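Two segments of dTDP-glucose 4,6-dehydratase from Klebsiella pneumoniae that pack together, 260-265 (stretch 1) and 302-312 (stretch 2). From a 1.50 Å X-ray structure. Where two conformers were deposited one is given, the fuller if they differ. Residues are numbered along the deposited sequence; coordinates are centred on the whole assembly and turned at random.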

# COMPACT_ATOMS: atom_id res chain seq x y z
N VAL A 260 2.05 -4.27 -15.08
CA VAL A 260 0.67 -4.17 -14.60
C VAL A 260 -0.18 -3.95 -15.86
O VAL A 260 0.19 -3.16 -16.73
CB VAL A 260 0.41 -3.08 -13.54
CG1 VAL A 260 -1.06 -3.07 -13.17
CG2 VAL A 260 1.29 -3.30 -12.31
N TYR A 261 -1.29 -4.69 -15.97
CA TYR A 261 -2.22 -4.56 -17.07
C TYR A 261 -3.66 -4.42 -16.59
O TYR A 261 -4.07 -5.05 -15.60
CB TYR A 261 -2.21 -5.81 -17.97
CG TYR A 261 -0.88 -6.06 -18.63
CD1 TYR A 261 -0.46 -5.31 -19.75
CD2 TYR A 261 -0.02 -7.04 -18.15
CE1 TYR A 261 0.77 -5.54 -20.32
CE2 TYR A 261 1.22 -7.26 -18.71
CZ TYR A 261 1.62 -6.51 -19.80
OH TYR A 261 2.85 -6.76 -20.35
N ASN A 262 -4.44 -3.61 -17.29
CA ASN A 262 -5.90 -3.66 -17.13
C ASN A 262 -6.42 -4.95 -17.78
O ASN A 262 -5.92 -5.37 -18.82
CB ASN A 262 -6.61 -2.53 -17.85
CG ASN A 262 -6.46 -1.19 -17.17
OD1 ASN A 262 -6.29 -1.08 -15.96
ND2 ASN A 262 -6.60 -0.14 -17.96
N ILE A 263 -7.41 -5.55 -17.16
CA ILE A 263 -8.07 -6.73 -17.75
C ILE A 263 -9.58 -6.48 -17.66
O ILE A 263 -10.11 -6.25 -16.59
CB ILE A 263 -7.61 -8.02 -17.08
CG1 ILE A 263 -8.23 -9.24 -17.78
CG2 ILE A 263 -7.91 -8.04 -15.59
CD1 ILE A 263 -7.69 -10.55 -17.27
N GLY A 264 -10.26 -6.50 -18.80
CA GLY A 264 -11.68 -6.17 -18.81
C GLY A 264 -12.31 -6.23 -20.19
O GLY A 264 -11.72 -6.77 -21.12
N ASN A 265 -13.48 -5.63 -20.33
CA ASN A 265 -14.29 -5.80 -21.56
C ASN A 265 -14.69 -4.44 -22.11
O ASN A 265 -15.40 -3.67 -21.45
CB ASN A 265 -15.54 -6.65 -21.21
CG ASN A 265 -16.44 -6.95 -22.41
OD1 ASN A 265 -16.15 -6.58 -23.55
ND2 ASN A 265 -17.56 -7.62 -22.13
N SER A 302 -14.81 4.15 -18.84
CA SER A 302 -14.21 3.20 -19.79
C SER A 302 -12.75 2.91 -19.43
O SER A 302 -12.10 3.68 -18.72
CB SER A 302 -14.29 3.71 -21.23
OG SER A 302 -13.74 5.01 -21.34
N ALA A 303 -12.25 1.79 -19.93
CA ALA A 303 -10.89 1.34 -19.64
C ALA A 303 -10.16 0.88 -20.88
O ALA A 303 -10.75 0.28 -21.80
CB ALA A 303 -10.93 0.20 -18.64
N ASP A 304 -8.86 1.15 -20.91
CA ASP A 304 -8.00 0.78 -22.04
C ASP A 304 -7.35 -0.60 -21.79
O ASP A 304 -6.58 -0.77 -20.82
CB ASP A 304 -6.92 1.84 -22.24
CG ASP A 304 -5.95 1.54 -23.41
OD1 ASP A 304 -6.10 0.54 -24.13
OD2 ASP A 304 -5.01 2.35 -23.63
N THR A 305 -7.64 -1.55 -22.67
CA THR A 305 -7.03 -2.88 -22.58
C THR A 305 -6.15 -3.22 -23.80
O THR A 305 -5.86 -4.41 -24.05
CB THR A 305 -8.08 -3.96 -22.37
OG1 THR A 305 -9.02 -3.93 -23.44
CG2 THR A 305 -8.82 -3.73 -21.07
N GLN A 306 -5.69 -2.20 -24.54
CA GLN A 306 -4.77 -2.44 -25.67
C GLN A 306 -3.47 -3.17 -25.27
O GLN A 306 -2.97 -4.02 -26.03
CB GLN A 306 -4.45 -1.11 -26.42
CG GLN A 306 -3.19 -1.08 -27.32
CD GLN A 306 -1.89 -0.71 -26.59
OE1 GLN A 306 -1.82 0.29 -25.87
NE2 GLN A 306 -0.83 -1.48 -26.82
N PRO A 307 -2.89 -2.83 -24.10
CA PRO A 307 -1.66 -3.51 -23.81
C PRO A 307 -1.85 -5.04 -23.68
O PRO A 307 -1.00 -5.79 -24.17
CB PRO A 307 -1.18 -2.83 -22.52
CG PRO A 307 -1.72 -1.45 -22.63
CD PRO A 307 -3.06 -1.61 -23.27
N LEU A 308 -2.96 -5.49 -23.07
CA LEU A 308 -3.14 -6.94 -22.90
C LEU A 308 -3.49 -7.59 -24.25
O LEU A 308 -3.10 -8.75 -24.51
CB LEU A 308 -4.15 -7.27 -21.79
CG LEU A 308 -4.17 -8.69 -21.21
CD1 LEU A 308 -2.80 -9.11 -20.68
CD2 LEU A 308 -5.19 -8.81 -20.09
N TYR A 309 -4.16 -6.84 -25.13
CA TYR A 309 -4.43 -7.32 -26.50
C TYR A 309 -3.13 -7.48 -27.27
O TYR A 309 -2.94 -8.48 -27.94
CB TYR A 309 -5.38 -6.38 -27.29
CG TYR A 309 -5.57 -6.83 -28.73
CD1 TYR A 309 -6.43 -7.87 -29.05
CD2 TYR A 309 -4.84 -6.25 -29.78
CE1 TYR A 309 -6.58 -8.31 -30.36
CE2 TYR A 309 -4.98 -6.69 -31.09
CZ TYR A 309 -5.86 -7.72 -31.37
OH TYR A 309 -6.02 -8.18 -32.66
N ASP A 310 -2.24 -6.50 -27.22
CA ASP A 310 -0.96 -6.64 -27.90
C ASP A 310 -0.13 -7.77 -27.27
O ASP A 310 0.65 -8.42 -27.96
CB ASP A 310 -0.18 -5.32 -27.90
CG ASP A 310 -0.91 -4.21 -28.66
OD1 ASP A 310 -1.85 -4.50 -29.43
OD2 ASP A 310 -0.53 -3.03 -28.49
N LEU A 311 -0.35 -8.06 -25.99
CA LEU A 311 0.47 -9.07 -25.32
C LEU A 311 0.07 -10.53 -25.57
O LEU A 311 0.94 -11.33 -25.96
CB LEU A 311 0.50 -8.84 -23.80
CG LEU A 311 1.60 -9.60 -23.04
CD1 LEU A 311 2.97 -8.96 -23.25
CD2 LEU A 311 1.27 -9.63 -21.56
N VAL A 312 -1.18 -10.89 -25.28
CA VAL A 312 -1.64 -12.31 -25.36
C VAL A 312 -2.45 -12.69 -26.61
O VAL A 312 -2.79 -13.85 -26.80
CB VAL A 312 -2.43 -12.77 -24.09
CG1 VAL A 312 -1.56 -12.67 -22.84
CG2 VAL A 312 -3.73 -12.00 -23.93
O HOH W 1 -4.50 -4.09 -20.96
O HOH W 2 -11.54 -5.86 -23.61

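The strand that includes V260 to N262 crosses helix 306-312 at 102° between N-to-C directions, the axes 7.5 Å apart at closest approach. Y261 and N262 both direct CA-to-CB toward the other stretch. With chi1 m (-62°) and chi2 -77°, Y261 sets its ring against P307, L308 and L311: CD1 of Y261 lies 3.8 Å from CB of P307 at the ring edge, CD1 of L308 covers one face, 4.1 Å from CG of Y261, and CZ of Y261 reaches CD2 of L311 at 3.6 Å. L308 starts sideways, but its t,p rotamer brings the side-chain end nearer and splits the methyls: CD1 takes the tyrosine face, while CD2 meets CG1 of I263 at 3.8 Å. N262, also m (-73°), makes the one direct hydrogen bond, ND2 of N262 to O of D304 (2.9 Å, 166°), tying its amide to the loop before the helix. There D304, chi1 t, accepts from the backbone with OD1, 2.8 Å from N of Q306. T305 at the N-cap makes no side-chain capping bond; its p rotamer places CG2 3.9 Å from N of G264. Water 1 bridges the backbones, donating to O of N262 (2.9 Å) and accepting from N of L308 (3.0 Å); water 2 links O of G264 (2.7 Å) with OG1 of T305 (3.2 Å).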